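Allantoin racemase (Pseudomonas fluorescens, PDB 5LG5) racemises allantoin, interconverting its two enantiomers, and probably acts on other 5-monosubstituted hydantoins. Local coordinates at residues G107-V112 and R135-R140. Residues are numbered along the deposited sequence; the frame is centred on the assembly and turned at random.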
ATOM      1  N   GLY E 107      10.816   8.652 -17.157  1.00 13.51           N
ATOM      2  CA  GLY E 107      11.774   7.962 -16.312  1.00 11.37           C
ATOM      3  C   GLY E 107      11.126   7.021 -15.319  1.00 14.29           C
ATOM      4  O   GLY E 107       9.903   7.027 -15.144  1.00 10.77           O
ATOM      5  N   HIS E 108      11.945   6.207 -14.664  1.00 11.34           N
ATOM      6  CA  HIS E 108      11.417   5.211 -13.749  1.00 14.11           C
ATOM      7  C   HIS E 108      10.883   5.850 -12.465  1.00 14.29           C
ATOM      8  O   HIS E 108       9.943   5.349 -11.853  1.00 13.08           O
ATOM      9  CB  HIS E 108      12.483   4.170 -13.420  1.00 12.80           C
ATOM     10  CG  HIS E 108      11.950   2.986 -12.686  1.00 15.25           C
ATOM     11  ND1 HIS E 108      12.136   2.812 -11.333  1.00 16.88           N
ATOM     12  CD2 HIS E 108      11.214   1.932 -13.109  1.00 17.55           C
ATOM     13  CE1 HIS E 108      11.550   1.688 -10.955  1.00 16.64           C
ATOM     14  NE2 HIS E 108      10.990   1.133 -12.012  1.00 20.28           N
ATOM     15  N   ALA E 109      11.477   6.975 -12.084  1.00 13.62           N
ATOM     16  CA  ALA E 109      11.080   7.683 -10.873  1.00 14.94           C
ATOM     17  C   ALA E 109      11.322   9.177 -11.052  1.00 13.22           C
ATOM     18  O   ALA E 109      12.258   9.577 -11.763  1.00 13.57           O
ATOM     19  CB  ALA E 109      11.866   7.140  -9.653  1.00 13.02           C
ATOM     20  N   TYR E 110      10.471  10.003 -10.437  1.00 11.09           N
ATOM     21  CA  TYR E 110      10.642  11.458 -10.501  1.00 10.84           C
ATOM     22  C   TYR E 110      10.784  12.029  -9.090  1.00 12.95           C
ATOM     23  O   TYR E 110      10.326  11.428  -8.120  1.00 10.77           O
ATOM     24  CB  TYR E 110       9.478  12.139 -11.248  1.00  9.04           C
ATOM     25  CG  TYR E 110       8.175  12.119 -10.471  1.00  9.87           C
ATOM     26  CD1 TYR E 110       7.272  11.084 -10.631  1.00  9.93           C
ATOM     27  CD2 TYR E 110       7.857  13.129  -9.570  1.00 13.12           C
ATOM     28  CE1 TYR E 110       6.096  11.044  -9.919  1.00  9.84           C
ATOM     29  CE2 TYR E 110       6.667  13.102  -8.856  1.00 10.60           C
ATOM     30  CZ  TYR E 110       5.800  12.053  -9.043  1.00 10.16           C
ATOM     31  OH  TYR E 110       4.629  12.008  -8.344  1.00 10.48           O
ATOM     32  N   SER E 111      11.427  13.186  -8.975  1.00 10.21           N
ATOM     33  CA  SER E 111      11.450  13.909  -7.706  1.00  9.81           C
ATOM     34  C   SER E 111      10.932  15.315  -7.907  1.00  9.64           C
ATOM     35  O   SER E 111      11.052  15.895  -8.985  1.00 11.87           O
ATOM     36  CB  SER E 111      12.855  13.947  -7.071  1.00  9.39           C
ATOM     37  OG  SER E 111      13.195  12.709  -6.466  1.00 13.26           O
ATOM     38  N   VAL E 112      10.316  15.848  -6.870  1.00  9.21           N
ATOM     39  CA  VAL E 112       9.833  17.202  -6.909  1.00  7.83           C
ATOM     40  C   VAL E 112      10.740  18.073  -6.065  1.00  9.70           C
ATOM     41  O   VAL E 112      11.066  17.720  -4.938  1.00 12.33           O
ATOM     42  CB  VAL E 112       8.387  17.272  -6.370  1.00 14.61           C
ATOM     43  CG1 VAL E 112       7.860  18.703  -6.438  1.00 13.41           C
ATOM     44  CG2 VAL E 112       7.485  16.302  -7.151  1.00 13.58           C
ATOM     45  N   ARG E 135       5.546   6.610  -8.189  1.00  9.61           N
ATOM     46  CA  ARG E 135       6.805   6.756  -8.910  1.00 12.83           C
ATOM     47  C   ARG E 135       7.576   7.999  -8.459  1.00 13.19           C
ATOM     48  O   ARG E 135       8.552   8.423  -9.086  1.00 11.75           O
ATOM     49  CB  ARG E 135       6.556   6.737 -10.413  1.00 14.20           C
ATOM     50  CG  ARG E 135       5.695   5.544 -10.815  1.00 16.07           C
ATOM     51  CD  ARG E 135       6.324   4.701 -11.896  1.00 18.39           C
ATOM     52  NE  ARG E 135       7.139   5.501 -12.811  1.00 21.91           N
ATOM     53  CZ  ARG E 135       6.761   5.826 -14.044  1.00 20.70           C
ATOM     54  NH1 ARG E 135       5.566   5.448 -14.498  1.00 23.05           N
ATOM     55  NH2 ARG E 135       7.563   6.545 -14.816  1.00 18.90           N
ATOM     56  N   CYS E 136       7.138   8.579  -7.355  1.00 10.86           N
ATOM     57  CA  CYS E 136       7.862   9.715  -6.808  1.00 10.91           C
ATOM     58  C   CYS E 136       9.021   9.246  -5.921  1.00 13.03           C
ATOM     59  O   CYS E 136       8.809   8.595  -4.893  1.00 12.53           O
ATOM     60  CB  CYS E 136       6.916  10.639  -6.031  1.00 10.24           C
ATOM     61  SG  CYS E 136       7.734  12.120  -5.405  1.00 10.45           S
ATOM     62  N   ALA E 137      10.248   9.560  -6.326  1.00 11.80           N
ATOM     63  CA  ALA E 137      11.421   9.202  -5.529  1.00 13.51           C
ATOM     64  C   ALA E 137      11.538  10.062  -4.258  1.00 14.80           C
ATOM     65  O   ALA E 137      12.017   9.592  -3.224  1.00 15.28           O
ATOM     66  CB  ALA E 137      12.688   9.304  -6.366  1.00 13.49           C
ATOM     67  N   SER E 138      11.105  11.317  -4.348  1.00 13.45           N
ATOM     68  CA  SER E 138      11.146  12.234  -3.216  1.00 11.41           C
ATOM     69  C   SER E 138      10.529  13.576  -3.568  1.00 11.87           C
ATOM     70  O   SER E 138      10.413  13.949  -4.742  1.00  8.76           O
ATOM     71  CB  SER E 138      12.591  12.447  -2.737  1.00 15.20           C
ATOM     72  OG  SER E 138      13.411  12.947  -3.780  1.00 11.42           O
ATOM     73  N   VAL E 139      10.121  14.296  -2.532  1.00 11.50           N
ATOM     74  CA  VAL E 139       9.781  15.695  -2.661  1.00  9.52           C
ATOM     75  C   VAL E 139      10.760  16.446  -1.793  1.00 10.25           C
ATOM     76  O   VAL E 139      10.840  16.199  -0.590  1.00 12.96           O
ATOM     77  CB  VAL E 139       8.343  15.963  -2.195  1.00 11.37           C
ATOM     78  CG1 VAL E 139       8.010  17.487  -2.272  1.00  7.50           C
ATOM     79  CG2 VAL E 139       7.384  15.130  -3.017  1.00  8.39           C
ATOM     80  N   ARG E 140      11.531  17.338  -2.400  1.00  7.94           N
ATOM     81  CA  ARG E 140      12.590  18.029  -1.678  1.00 11.19           C
ATOM     82  C   ARG E 140      12.410  19.531  -1.702  1.00 12.24           C
ATOM     83  O   ARG E 140      11.990  20.104  -2.711  1.00 12.66           O
ATOM     84  CB  ARG E 140      13.950  17.699  -2.282  1.00 12.84           C
ATOM     85  CG  ARG E 140      14.372  16.274  -2.104  1.00 15.17           C
ATOM     86  CD  ARG E 140      15.797  16.109  -2.568  1.00 19.92           C
ATOM     87  NE  ARG E 140      16.380  14.911  -1.998  1.00 26.90           N
ATOM     88  CZ  ARG E 140      17.261  14.925  -1.011  1.00 23.20           C
ATOM     89  NH1 ARG E 140      17.679  16.085  -0.520  1.00 26.66           N
ATOM     90  NH2 ARG E 140      17.737  13.782  -0.540  1.00 23.04           N
TER
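The Tyr110 ring lies with one face over the backbone of Cys136. Cys136 CA sits 3.9 Å from the ring centroid, 14° off the normal, in a CH-pi contact offset toward the rim. Val112 CG2 meets the ring edge in plane. Cys136 SG approaches obliquely, 4.4 Å from the centroid, while Cys136 CB packs 3.5 Å from Tyr110 CZ. Tyr110 CG sits between its backbone N and carbonyl carbon (chi1 71°), on the side of the sheet where the Cys136 side chain also lies. Its hydroxyl bonds the Leu132 carbonyl, and Leu127 of helix 120-129 also touches the ring. An alanine in place of Tyr110 would probably open a gap over Cys136 and leave the Leu132 carbonyl without this donor.

The Arg135 guanidinium meets two carbonyls near its plane, at the edge. NE donates to His108 O at 3.0 Å, from above the carbonyl plane. NH2 is bonded to Gly107 O, though the modelled distance is too short to trust. NH2 also reaches Met104 O, and NH1 bonds Ala130 O of a second subunit, tying the loop before strand 110-114 to the interface.

On the opposite sheet face, Ser111 OG donates to Ser138 OG at 2.7 Å. Ser138 OG is bonded in turn to Asp171, which also pairs with Arg140.

The strands run parallel, 12° apart. Tyr110 N bonds Arg135 O at 2.8 Å, and Val112 N bonds Ser138 O at 2.9 Å. Between the Tyr110-Cys136 and Val112-Val139 bridges, Ser111 faces two residues, Ala137 and Ser138. Ala137 has helical backbone angles, making a beta bulge. Helix 120-129 connects the strands in a beta-alpha-beta unit, within one of the two four-stranded parallel sheets of this Asp/Glu/hydantoin racemase fold.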